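Local coordinates for chromosome segregation protein smc (Pyrococcus furiosus, PDB 3KTA), which combines N- and C-terminal segments into an ABC-type ATPase head that binds ATP, shows adenylate kinase activity and probably serves chromosome condensation and partitioning, at the bis(adenosine)-5'-pentaphosphate site and the interface of chains A and B. Sequence-based numbering; all coordinates share one arbitrary frame. Chains: chain A, Chromosome segregation protein smc; chain B, Chromosome segregation protein smc.

Contact 1: the bis(adenosine)-5'-pentaphosphate site. Residues chain A 13-14, 34-41, 59, 65-69, 145; chain B 94, 141, 171-173. With AP5 (bis(adenosine)-5'-pentaphosphate), chain C; MG (magnesium ion), chain D.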
# COMPACT_ATOMS: atom_id res chain seq x y z
N LYS A 13 1.66 -14.49 -12.50
CA LYS A 13 2.16 -13.46 -13.42
C LYS A 13 3.59 -13.76 -13.89
O LYS A 13 3.84 -14.84 -14.43
CB LYS A 13 2.00 -12.06 -12.81
CG LYS A 13 0.54 -11.75 -12.48
CD LYS A 13 0.31 -10.29 -12.07
CE LYS A 13 0.31 -9.39 -13.28
NZ LYS A 13 -0.26 -8.04 -13.01
N SER A 14 4.52 -12.83 -13.73
CA SER A 14 5.87 -13.03 -14.27
C SER A 14 6.79 -13.97 -13.47
O SER A 14 7.96 -14.15 -13.83
CB SER A 14 6.56 -11.68 -14.41
OG SER A 14 6.65 -11.04 -13.14
N ALA A 34 14.94 -3.11 -11.70
CA ALA A 34 14.83 -2.36 -12.94
C ALA A 34 13.37 -2.18 -13.36
O ALA A 34 12.50 -2.97 -13.00
CB ALA A 34 15.60 -3.08 -14.05
N ASN A 35 13.12 -1.14 -14.15
CA ASN A 35 11.81 -0.97 -14.75
C ASN A 35 11.39 -2.26 -15.46
O ASN A 35 12.18 -2.85 -16.19
CB ASN A 35 11.87 0.17 -15.78
CG ASN A 35 12.36 1.47 -15.18
OD1 ASN A 35 11.66 2.47 -15.22
ND2 ASN A 35 13.58 1.47 -14.64
N GLY A 36 10.15 -2.68 -15.24
CA GLY A 36 9.64 -3.88 -15.89
C GLY A 36 10.11 -5.22 -15.32
O GLY A 36 9.82 -6.28 -15.89
N SER A 37 10.81 -5.19 -14.19
CA SER A 37 11.40 -6.42 -13.66
C SER A 37 10.40 -7.34 -12.95
O SER A 37 10.70 -8.52 -12.76
CB SER A 37 12.57 -6.12 -12.74
OG SER A 37 12.15 -5.28 -11.67
N GLY A 38 9.25 -6.79 -12.57
CA GLY A 38 8.22 -7.55 -11.87
C GLY A 38 7.83 -7.08 -10.46
O GLY A 38 7.25 -7.84 -9.68
N LYS A 39 8.16 -5.83 -10.13
CA LYS A 39 7.92 -5.34 -8.76
C LYS A 39 6.43 -5.21 -8.43
O LYS A 39 5.95 -5.74 -7.40
CB LYS A 39 8.66 -4.01 -8.55
CG LYS A 39 10.17 -4.11 -8.78
CD LYS A 39 10.85 -2.75 -8.55
CE LYS A 39 10.28 -1.64 -9.44
NZ LYS A 39 10.66 -1.79 -10.87
N SER A 40 5.68 -4.51 -9.27
CA SER A 40 4.26 -4.30 -8.98
C SER A 40 3.50 -5.61 -8.94
O SER A 40 2.49 -5.71 -8.26
CB SER A 40 3.62 -3.37 -10.00
OG SER A 40 4.19 -2.08 -9.88
N ASN A 41 3.96 -6.61 -9.69
CA ASN A 41 3.33 -7.93 -9.65
C ASN A 41 3.30 -8.54 -8.24
O ASN A 41 2.41 -9.34 -7.92
CB ASN A 41 4.02 -8.89 -10.64
CG ASN A 41 3.69 -8.57 -12.09
OD1 ASN A 41 2.77 -7.81 -12.39
ND2 ASN A 41 4.45 -9.18 -12.99
N ARG A 59 -4.33 -5.41 -13.48
CA ARG A 59 -3.85 -5.19 -14.84
C ARG A 59 -3.98 -6.43 -15.73
O ARG A 59 -3.13 -6.70 -16.58
CB ARG A 59 -2.41 -4.67 -14.83
CG ARG A 59 -2.30 -3.29 -14.20
CD ARG A 59 -0.86 -2.88 -14.03
NE ARG A 59 -0.20 -3.75 -13.06
CZ ARG A 59 1.04 -4.19 -13.18
NH1 ARG A 59 1.78 -3.84 -14.23
NH2 ARG A 59 1.55 -4.98 -12.25
N ASP A 65 -5.79 -14.55 -16.80
CA ASP A 65 -4.63 -13.92 -17.42
C ASP A 65 -3.50 -13.72 -16.42
O ASP A 65 -2.38 -13.35 -16.79
CB ASP A 65 -5.01 -12.56 -18.03
CG ASP A 65 -5.88 -12.69 -19.27
OD1 ASP A 65 -5.76 -13.71 -19.98
OD2 ASP A 65 -6.67 -11.76 -19.54
N LEU A 66 -3.79 -13.98 -15.15
CA LEU A 66 -2.78 -13.91 -14.10
C LEU A 66 -1.88 -15.14 -14.10
O LEU A 66 -0.90 -15.21 -13.36
CB LEU A 66 -3.46 -13.77 -12.74
CG LEU A 66 -4.24 -12.48 -12.48
CD1 LEU A 66 -4.89 -12.55 -11.11
CD2 LEU A 66 -3.32 -11.27 -12.58
N ILE A 67 -2.24 -16.14 -14.89
CA ILE A 67 -1.45 -17.36 -14.93
C ILE A 67 -0.21 -17.18 -15.78
O ILE A 67 -0.30 -16.71 -16.92
CB ILE A 67 -2.27 -18.56 -15.42
CG1 ILE A 67 -3.46 -18.79 -14.48
CG2 ILE A 67 -1.40 -19.79 -15.48
CD1 ILE A 67 -4.41 -19.90 -14.95
N PHE A 68 0.93 -17.53 -15.20
CA PHE A 68 2.22 -17.44 -15.88
C PHE A 68 2.21 -18.06 -17.26
O PHE A 68 1.87 -19.23 -17.43
CB PHE A 68 3.31 -18.10 -15.06
CG PHE A 68 4.62 -18.17 -15.77
CD1 PHE A 68 5.34 -17.01 -16.05
CD2 PHE A 68 5.15 -19.39 -16.17
CE1 PHE A 68 6.56 -17.07 -16.70
CE2 PHE A 68 6.37 -19.46 -16.82
CZ PHE A 68 7.07 -18.30 -17.09
N ALA A 69 2.62 -17.26 -18.23
CA ALA A 69 2.85 -17.72 -19.59
C ALA A 69 4.04 -16.91 -20.08
O ALA A 69 3.92 -15.71 -20.31
CB ALA A 69 1.65 -17.46 -20.44
N GLN A 145 0.49 1.62 -7.95
CA GLN A 145 1.34 2.52 -8.73
C GLN A 145 0.51 3.62 -9.40
O GLN A 145 -0.52 3.35 -10.01
CB GLN A 145 2.12 1.72 -9.77
CG GLN A 145 3.16 2.57 -10.51
CD GLN A 145 4.20 1.72 -11.21
OE1 GLN A 145 4.20 0.50 -11.11
NE2 GLN A 145 5.09 2.37 -11.95
N GLU B 94 5.87 3.03 -5.71
CA GLU B 94 6.44 4.23 -6.33
C GLU B 94 5.66 5.51 -6.00
O GLU B 94 5.34 6.32 -6.87
CB GLU B 94 6.69 4.01 -7.83
CG GLU B 94 7.65 2.88 -8.09
CD GLU B 94 8.11 2.79 -9.52
OE1 GLU B 94 8.12 1.67 -10.06
OE2 GLU B 94 8.48 3.84 -10.12
N MSE B 141 14.57 -9.53 -13.92
CA MSE B 141 13.96 -10.40 -14.92
C MSE B 141 15.01 -11.00 -15.84
O MSE B 141 15.89 -10.29 -16.34
CB MSE B 141 12.93 -9.64 -15.74
CG MSE B 141 12.28 -10.52 -16.79
SE MSE B 141 10.78 -9.68 -17.62
CE MSE B 141 9.55 -9.67 -16.09
N HIS B 171 8.69 6.83 -12.84
CA HIS B 171 7.31 6.50 -13.13
C HIS B 171 6.63 7.61 -13.93
O HIS B 171 6.86 8.80 -13.69
CB HIS B 171 6.53 6.31 -11.82
CG HIS B 171 5.05 6.22 -12.02
ND1 HIS B 171 4.22 7.32 -11.93
CD2 HIS B 171 4.26 5.18 -12.35
CE1 HIS B 171 2.97 6.95 -12.19
NE2 HIS B 171 2.97 5.66 -12.45
N GLY B 172 5.81 7.22 -14.90
CA GLY B 172 5.02 8.17 -15.66
C GLY B 172 5.61 8.54 -17.00
O GLY B 172 4.99 9.29 -17.77
N ASN B 173 6.81 8.05 -17.29
CA ASN B 173 7.48 8.38 -18.55
C ASN B 173 7.06 7.47 -19.69
O ASN B 173 6.50 6.39 -19.47
CB ASN B 173 9.00 8.34 -18.40
CG ASN B 173 9.54 9.57 -17.70
OD1 ASN B 173 10.19 9.47 -16.66
ND2 ASN B 173 9.27 10.74 -18.28
OXT ASN B 173 7.29 7.82 -20.85
PA AP5 C . 5.00 -0.18 -18.59
O1A AP5 C . 6.09 -0.19 -19.64
O2A AP5 C . 3.79 -0.97 -19.02
O3A AP5 C . 5.49 -0.82 -17.18
PB AP5 C . 6.94 -0.59 -16.58
O1B AP5 C . 7.40 0.82 -16.85
O2B AP5 C . 7.91 -1.67 -16.99
O3B AP5 C . 6.40 -0.80 -15.07
PG AP5 C . 7.39 -0.88 -13.86
O1G AP5 C . 8.68 -0.17 -14.21
O2G AP5 C . 6.67 -0.26 -12.70
O3G AP5 C . 7.69 -2.43 -13.78
PD AP5 C . 7.52 -3.44 -12.57
O1D AP5 C . 8.86 -3.79 -12.01
O2D AP5 C . 6.50 -2.97 -11.55
O3D AP5 C . 6.98 -4.71 -13.41
PE AP5 C . 5.53 -5.40 -13.26
O1E AP5 C . 5.44 -5.98 -11.87
O2E AP5 C . 4.45 -4.47 -13.68
O5F AP5 C . 4.63 1.33 -18.16
C5F AP5 C . 3.74 2.16 -18.88
C4F AP5 C . 3.61 3.54 -18.22
O4F AP5 C . 2.81 3.43 -17.06
C3F AP5 C . 4.94 4.12 -17.76
O3F AP5 C . 4.82 5.52 -17.66
C2F AP5 C . 5.06 3.56 -16.36
O2F AP5 C . 5.84 4.40 -15.53
C1F AP5 C . 3.61 3.51 -15.89
N9A AP5 C . 3.31 2.29 -15.12
C8A AP5 C . 4.06 1.14 -15.05
N7A AP5 C . 3.41 0.26 -14.26
C5A AP5 C . 2.27 0.84 -13.81
C6A AP5 C . 1.27 0.39 -12.96
N6A AP5 C . 1.39 -0.78 -12.32
N1A AP5 C . 0.21 1.22 -12.68
C2A AP5 C . 0.15 2.49 -13.24
N3A AP5 C . 1.15 2.93 -14.07
C4A AP5 C . 2.20 2.12 -14.35
O5J AP5 C . 5.76 -6.62 -14.29
C5J AP5 C . 5.56 -6.46 -15.68
C4J AP5 C . 5.98 -7.75 -16.34
O4J AP5 C . 5.13 -8.80 -15.88
C3J AP5 C . 5.81 -7.68 -17.86
O3J AP5 C . 6.96 -8.19 -18.48
C2J AP5 C . 4.64 -8.60 -18.10
O2J AP5 C . 4.63 -9.16 -19.40
C1J AP5 C . 4.81 -9.62 -16.98
N9B AP5 C . 3.56 -10.37 -16.80
C8B AP5 C . 2.33 -9.95 -16.38
N7B AP5 C . 1.48 -11.00 -16.40
C5B AP5 C . 2.17 -12.09 -16.83
C6B AP5 C . 1.82 -13.41 -17.05
N6B AP5 C . 0.55 -13.79 -16.94
N1B AP5 C . 2.77 -14.28 -17.50
C2B AP5 C . 4.07 -13.88 -17.75
N3B AP5 C . 4.41 -12.56 -17.53
C4B AP5 C . 3.47 -11.70 -17.09
MG MG D . 5.45 -1.15 -11.30
O HOH W 1 4.12 -1.93 -12.85
O HOH W 2 6.60 -0.50 -9.68
O HOH W 3 9.77 0.61 -11.90
O HOH W 4 8.66 -6.21 -18.29
O HOH W 5 -1.96 0.85 -10.84
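Bis(adenosine)-5'-pentaphosphate, a bisubstrate analogue, fills a nucleotide site built from both chains of the SMC head. A:Gln145, the Q-loop glutamine, shows how one side chain can read several groups. CG leaves anti to the backbone N (chi1 -173°) and the chain stays extended. CB packs against the adenine beside the metal, 3.5 Å from AP5 N1A; CG runs beside the B:His171 imidazole; CD lies 3.4 Å from AP5 C5A. At the tip OE1 binds MG at 2.1 Å, while the amide meets the imidazole tip to tip, the planes 48° apart. A:Ser40 OG, AP5 O2D, AP5 O2G and two waters complete a near-octahedral shell; B:Glu94, the catalytic glutamate following the Walker B aspartate, holds one water. In the P-loop, the backbone N-H groups of A:Gly38 and A:Lys39 donate to O1D of the AP5 delta-phosphate, and A:Lys39 NZ adds a salt-bridging hydrogen bond at 2.9 Å. A:Arg59 NH1 makes another, in its guanidinium plane, to AP5 O2E of the epsilon-phosphate (2.8 Å). Backbone groups read the other adenine: A:Ala69 N donates nearly straight (171°) to AP5 N1B at 3.1 Å, and AP5 N6B to A:Ile67 O. The P-loop joins strand 28-33 to helix 39-49; chain B adds its C-terminal tail and the loop after strand 89-93.

Contact 2: the interface of chains A and B. Residues chain A 148-149, 151-152; chain B 50, 70-71, 73-75, 78, 95.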
# COMPACT_ATOMS: atom_id res chain seq x y z
N ILE A 148 -1.33 7.41 -5.64
CA ILE A 148 -1.25 8.09 -4.33
C ILE A 148 -2.22 9.26 -4.22
O ILE A 148 -2.75 9.53 -3.15
CB ILE A 148 0.18 8.56 -3.96
CG1 ILE A 148 0.16 9.21 -2.57
CG2 ILE A 148 0.71 9.53 -4.98
CD1 ILE A 148 -0.22 8.27 -1.41
N THR A 149 -2.48 9.93 -5.34
CA THR A 149 -3.36 11.09 -5.29
C THR A 149 -4.84 10.72 -5.31
O THR A 149 -5.68 11.61 -5.35
CB THR A 149 -3.06 12.10 -6.42
OG1 THR A 149 -3.23 11.47 -7.69
CG2 THR A 149 -1.63 12.63 -6.29
N PHE A 151 -6.39 10.08 -2.89
CA PHE A 151 -6.88 10.75 -1.69
C PHE A 151 -7.18 12.22 -1.94
O PHE A 151 -7.98 12.83 -1.23
CB PHE A 151 -5.88 10.59 -0.55
CG PHE A 151 -5.67 9.16 -0.15
CD1 PHE A 151 -6.62 8.50 0.61
CD2 PHE A 151 -4.53 8.47 -0.54
CE1 PHE A 151 -6.44 7.17 0.98
CE2 PHE A 151 -4.34 7.16 -0.18
CZ PHE A 151 -5.29 6.51 0.59
N ILE A 152 -6.54 12.81 -2.95
CA ILE A 152 -6.87 14.20 -3.26
C ILE A 152 -7.86 14.30 -4.43
O ILE A 152 -8.48 15.34 -4.62
CB ILE A 152 -5.60 15.10 -3.42
CG1 ILE A 152 -4.65 14.56 -4.46
CG2 ILE A 152 -4.87 15.25 -2.08
CD1 ILE A 152 -4.97 14.96 -5.89
N ILE B 50 -9.96 19.29 2.19
CA ILE B 50 -8.57 19.59 2.53
C ILE B 50 -8.27 20.99 2.06
O ILE B 50 -8.59 21.35 0.93
CB ILE B 50 -7.61 18.61 1.83
CG1 ILE B 50 -7.84 17.19 2.33
CG2 ILE B 50 -6.15 19.03 2.05
CD1 ILE B 50 -7.04 16.13 1.60
N LYS B 70 0.42 17.46 -4.62
CA LYS B 70 -0.68 16.52 -4.45
C LYS B 70 -0.26 15.27 -3.67
O LYS B 70 -1.00 14.81 -2.77
CB LYS B 70 -1.26 16.10 -5.81
CG LYS B 70 -2.01 17.20 -6.53
CD LYS B 70 -2.33 16.76 -7.95
CE LYS B 70 -2.95 17.88 -8.77
NZ LYS B 70 -4.30 18.18 -8.26
N ALA B 71 0.92 14.74 -3.99
CA ALA B 71 1.43 13.53 -3.35
C ALA B 71 1.67 13.79 -1.88
O ALA B 71 1.28 12.99 -1.04
CB ALA B 71 2.72 13.06 -4.01
N THR B 73 0.31 16.05 0.03
CA THR B 73 -0.95 16.27 0.70
C THR B 73 -1.64 14.93 1.00
O THR B 73 -2.13 14.71 2.11
CB THR B 73 -1.86 17.18 -0.16
OG1 THR B 73 -1.20 18.43 -0.36
CG2 THR B 73 -3.18 17.43 0.54
N ALA B 74 -1.66 14.05 -0.00
CA ALA B 74 -2.23 12.71 0.12
C ALA B 74 -1.48 11.90 1.16
O ALA B 74 -2.10 11.19 1.96
CB ALA B 74 -2.19 11.99 -1.22
N LEU B 75 -0.16 12.00 1.16
CA LEU B 75 0.65 11.25 2.13
C LEU B 75 0.39 11.72 3.56
O LEU B 75 0.29 10.91 4.49
CB LEU B 75 2.13 11.32 1.77
CG LEU B 75 2.50 10.42 0.60
CD1 LEU B 75 3.86 10.77 0.04
CD2 LEU B 75 2.45 8.95 1.01
N VAL B 78 -2.84 10.02 4.64
CA VAL B 78 -2.68 8.60 4.92
C VAL B 78 -2.01 8.41 6.28
O VAL B 78 -2.45 7.61 7.12
CB VAL B 78 -1.83 7.91 3.84
CG1 VAL B 78 -1.44 6.47 4.29
CG2 VAL B 78 -2.57 7.88 2.52
N ILE B 95 5.41 5.70 -4.71
CA ILE B 95 4.65 6.85 -4.21
C ILE B 95 5.51 8.10 -4.21
O ILE B 95 5.01 9.19 -3.98
CB ILE B 95 4.08 6.63 -2.79
CG1 ILE B 95 5.20 6.23 -1.81
CG2 ILE B 95 2.96 5.59 -2.82
CD1 ILE B 95 5.01 6.75 -0.40
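Two isoleucines of chain A, A:Ile148 and A:Ile152, carry this apolar seam, each packing on helix 67-84 of chain B, the helix that begins in the ABC signature motif. The patch illustrates how the N- and C-terminal parts of an SMC head join into one ATPase: no polar atom pairs across the seam closely enough to bond, so shape fit does the work. A:Ile148 hides 87 Å², with CG1 anti to its backbone N (chi1 -178°). That torsion lays CG1 against B:Ala74 CB and sends CD1 across B:Leu75 at about a right angle, CD1 to CD2 3.7 Å. B:Ala74 is the small central residue, and its methyl also faces the backbone carbonyl of A:Ile148. Four residues on, in the short helix 150-153, A:Ile152 holds CG1 in the crowded position between its backbone N and carbonyl carbon (chi1 56°). CD1 consequently crosses the aliphatic part of B:Lys70, 3.8 Å from CG, while CG2 touches B:Thr73 CG2. Beside them A:Thr149 offers its methyl, not its hydroxyl, to B:Lys70, CG2 to CB 3.5 Å. At the far end B:Val78 CG2 sits over one face of the A:Phe151 ring, displaced toward the rim and 3.3 Å from CE2.

Contact 3: the interface of chains A and B. Residues chain A 156-157, 159-160, 163-164; chain B 9, 37, 43, 46-49, 77.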
# COMPACT_ATOMS: atom_id res chain seq x y z
N PRO A 156 -15.11 15.21 -1.46
CA PRO A 156 -15.19 15.45 -0.02
C PRO A 156 -16.07 14.43 0.67
O PRO A 156 -15.78 14.00 1.78
CB PRO A 156 -15.83 16.84 0.05
CG PRO A 156 -15.30 17.53 -1.17
CD PRO A 156 -15.28 16.46 -2.24
N LEU A 157 -17.15 14.01 0.01
CA LEU A 157 -18.04 13.03 0.62
C LEU A 157 -17.36 11.67 0.80
O LEU A 157 -17.44 11.08 1.88
CB LEU A 157 -19.34 12.90 -0.17
CG LEU A 157 -20.53 12.22 0.50
CD1 LEU A 157 -20.74 12.70 1.93
CD2 LEU A 157 -21.78 12.49 -0.32
N ARG A 159 -14.29 11.21 1.09
CA ARG A 159 -13.24 11.39 2.08
C ARG A 159 -13.79 11.28 3.51
O ARG A 159 -13.17 10.65 4.37
CB ARG A 159 -12.49 12.69 1.86
CG ARG A 159 -11.22 12.83 2.71
CD ARG A 159 -10.43 14.09 2.35
NE ARG A 159 -10.00 14.10 0.96
CZ ARG A 159 -10.50 14.92 0.03
NH1 ARG A 159 -11.44 15.79 0.33
NH2 ARG A 159 -10.03 14.86 -1.22
N ARG A 160 -14.98 11.83 3.75
CA ARG A 160 -15.54 11.72 5.09
C ARG A 160 -15.90 10.28 5.42
O ARG A 160 -15.75 9.83 6.55
CB ARG A 160 -16.75 12.63 5.27
CG ARG A 160 -17.10 12.85 6.74
CD ARG A 160 -18.61 12.90 6.96
NE ARG A 160 -19.20 11.57 6.86
CZ ARG A 160 -20.18 11.25 6.01
NH1 ARG A 160 -20.69 12.16 5.21
NH2 ARG A 160 -20.67 10.02 6.00
N ILE A 163 -13.22 8.39 6.99
CA ILE A 163 -13.14 8.66 8.42
C ILE A 163 -14.26 7.97 9.22
O ILE A 163 -14.02 7.46 10.31
CB ILE A 163 -13.05 10.16 8.69
CG1 ILE A 163 -11.85 10.74 7.93
CG2 ILE A 163 -12.98 10.44 10.19
CD1 ILE A 163 -10.55 9.93 8.10
N ASP A 164 -15.48 7.93 8.68
CA ASP A 164 -16.54 7.13 9.29
C ASP A 164 -16.04 5.72 9.58
O ASP A 164 -16.22 5.19 10.67
CB ASP A 164 -17.74 6.98 8.36
CG ASP A 164 -18.57 8.23 8.26
OD1 ASP A 164 -18.11 9.31 8.67
OD2 ASP A 164 -19.71 8.11 7.75
N PHE B 9 -17.40 9.89 16.20
CA PHE B 9 -16.86 10.50 14.98
C PHE B 9 -15.99 11.70 15.30
O PHE B 9 -14.87 11.80 14.81
CB PHE B 9 -17.96 10.91 14.00
CG PHE B 9 -17.43 11.55 12.74
CD1 PHE B 9 -17.10 10.78 11.63
CD2 PHE B 9 -17.26 12.92 12.67
CE1 PHE B 9 -16.61 11.37 10.47
CE2 PHE B 9 -16.76 13.52 11.52
CZ PHE B 9 -16.44 12.75 10.41
N LEU B 37 -14.54 19.98 8.03
CA LEU B 37 -15.85 19.36 7.80
C LEU B 37 -16.74 20.36 7.09
O LEU B 37 -16.86 21.50 7.52
CB LEU B 37 -16.48 18.93 9.13
CG LEU B 37 -15.80 17.75 9.83
CD1 LEU B 37 -16.33 17.54 11.24
CD2 LEU B 37 -15.95 16.47 9.00
N PRO B 43 -21.86 16.57 10.64
CA PRO B 43 -20.78 16.19 9.72
C PRO B 43 -21.30 15.16 8.74
O PRO B 43 -20.92 15.14 7.58
CB PRO B 43 -19.75 15.52 10.63
CG PRO B 43 -20.05 16.01 12.01
CD PRO B 43 -21.55 16.22 12.04
N GLY B 46 -22.38 16.23 5.26
CA GLY B 46 -21.45 16.92 4.38
C GLY B 46 -20.16 16.14 4.21
O GLY B 46 -20.01 15.07 4.78
N GLY B 47 -19.25 16.68 3.41
CA GLY B 47 -17.99 16.02 3.13
C GLY B 47 -16.84 16.49 4.01
O GLY B 47 -17.03 17.23 4.98
N LEU B 48 -15.64 16.05 3.68
CA LEU B 48 -14.46 16.45 4.43
C LEU B 48 -13.46 17.02 3.43
O LEU B 48 -13.01 16.33 2.51
CB LEU B 48 -13.91 15.25 5.20
CG LEU B 48 -12.77 15.45 6.21
CD1 LEU B 48 -12.67 14.24 7.12
CD2 LEU B 48 -11.45 15.69 5.50
N GLU B 49 -13.15 18.30 3.59
CA GLU B 49 -12.31 19.00 2.62
C GLU B 49 -10.89 19.11 3.11
O GLU B 49 -10.64 19.03 4.30
CB GLU B 49 -12.86 20.40 2.32
CG GLU B 49 -13.68 20.49 1.04
CD GLU B 49 -12.82 20.51 -0.22
OE1 GLU B 49 -11.71 19.93 -0.23
OE2 GLU B 49 -13.27 21.10 -1.23
N PHE B 77 -2.32 12.84 4.66
CA PHE B 77 -3.61 12.30 5.04
C PHE B 77 -3.52 10.82 5.44
O PHE B 77 -4.06 10.41 6.47
CB PHE B 77 -4.59 12.50 3.88
CG PHE B 77 -5.99 12.08 4.19
CD1 PHE B 77 -6.73 12.74 5.16
CD2 PHE B 77 -6.58 11.03 3.50
CE1 PHE B 77 -8.02 12.36 5.44
CE2 PHE B 77 -7.88 10.65 3.78
CZ PHE B 77 -8.60 11.32 4.75
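Chi1 values of -170° in A:Arg159 and -163° in A:Arg160 set CG of both arginines anti to the backbone N, and bends at chi3, in the second also at chi2, turn their guanidinium groups toward backbone carbonyls of chain B. In this ABC-type head of the SMC family, helix 156-167 of chain A thereby docks on the start of strand 48-53 of chain B, a case of side chains reading main-chain atoms. A:Arg159 NH1 donates to B:Leu48 O at 2.7 Å, the bond lying in both the guanidinium and the carbonyl planes. Its aliphatic part is wedged between apolar groups, CG 3.6 Å from B:Phe77 CZ and CD 3.7 Å from B:Leu48 CD2. A:Arg160 NH1 meets B:Gly46 O at 3.0 Å from above the carbonyl plane. A two-pronged salt bridge within chain A, A:Arg160 NE to A:Asp164 OD1 and NH2 to OD2 (2.8 Å), lies in the guanidinium plane but meets the carboxylate from above its plane, and should fix the guanidinium's rotation. The return bond runs from B:Leu48 N to A:Pro156 O, 2.8 Å, again from above the carbonyl plane. Between the polar pairs, the A:Ile163 side chain crosses that of B:Leu48 at about a right angle, CG1 against CD1, and its CG2 reaches B:Phe9 CE1. The B:Phe9 ring, its CZ 3.7 Å from A:Arg160 CG, is turned 66° from that guanidinium.

The centres of the C-alpha atoms lie about 23 Å apart for contacts 1 and 2, 15 Å for contacts 2 and 3, and 34 Å for contacts 1 and 3, so contact 2 bridges the nucleotide site and the distal docking surface. Contacts 2 and 3 share helix 67-84 and strand 48-53 of chain B. Contact 1 passes into contact 2 through neighbours in sequence: A:Gln145 precedes A:Ile148 by three residues, and B:Glu94 adjoins B:Ile95. Changes around the metal could therefore be felt along this seam, which unites the N- and C-terminal segments of one ATPase head.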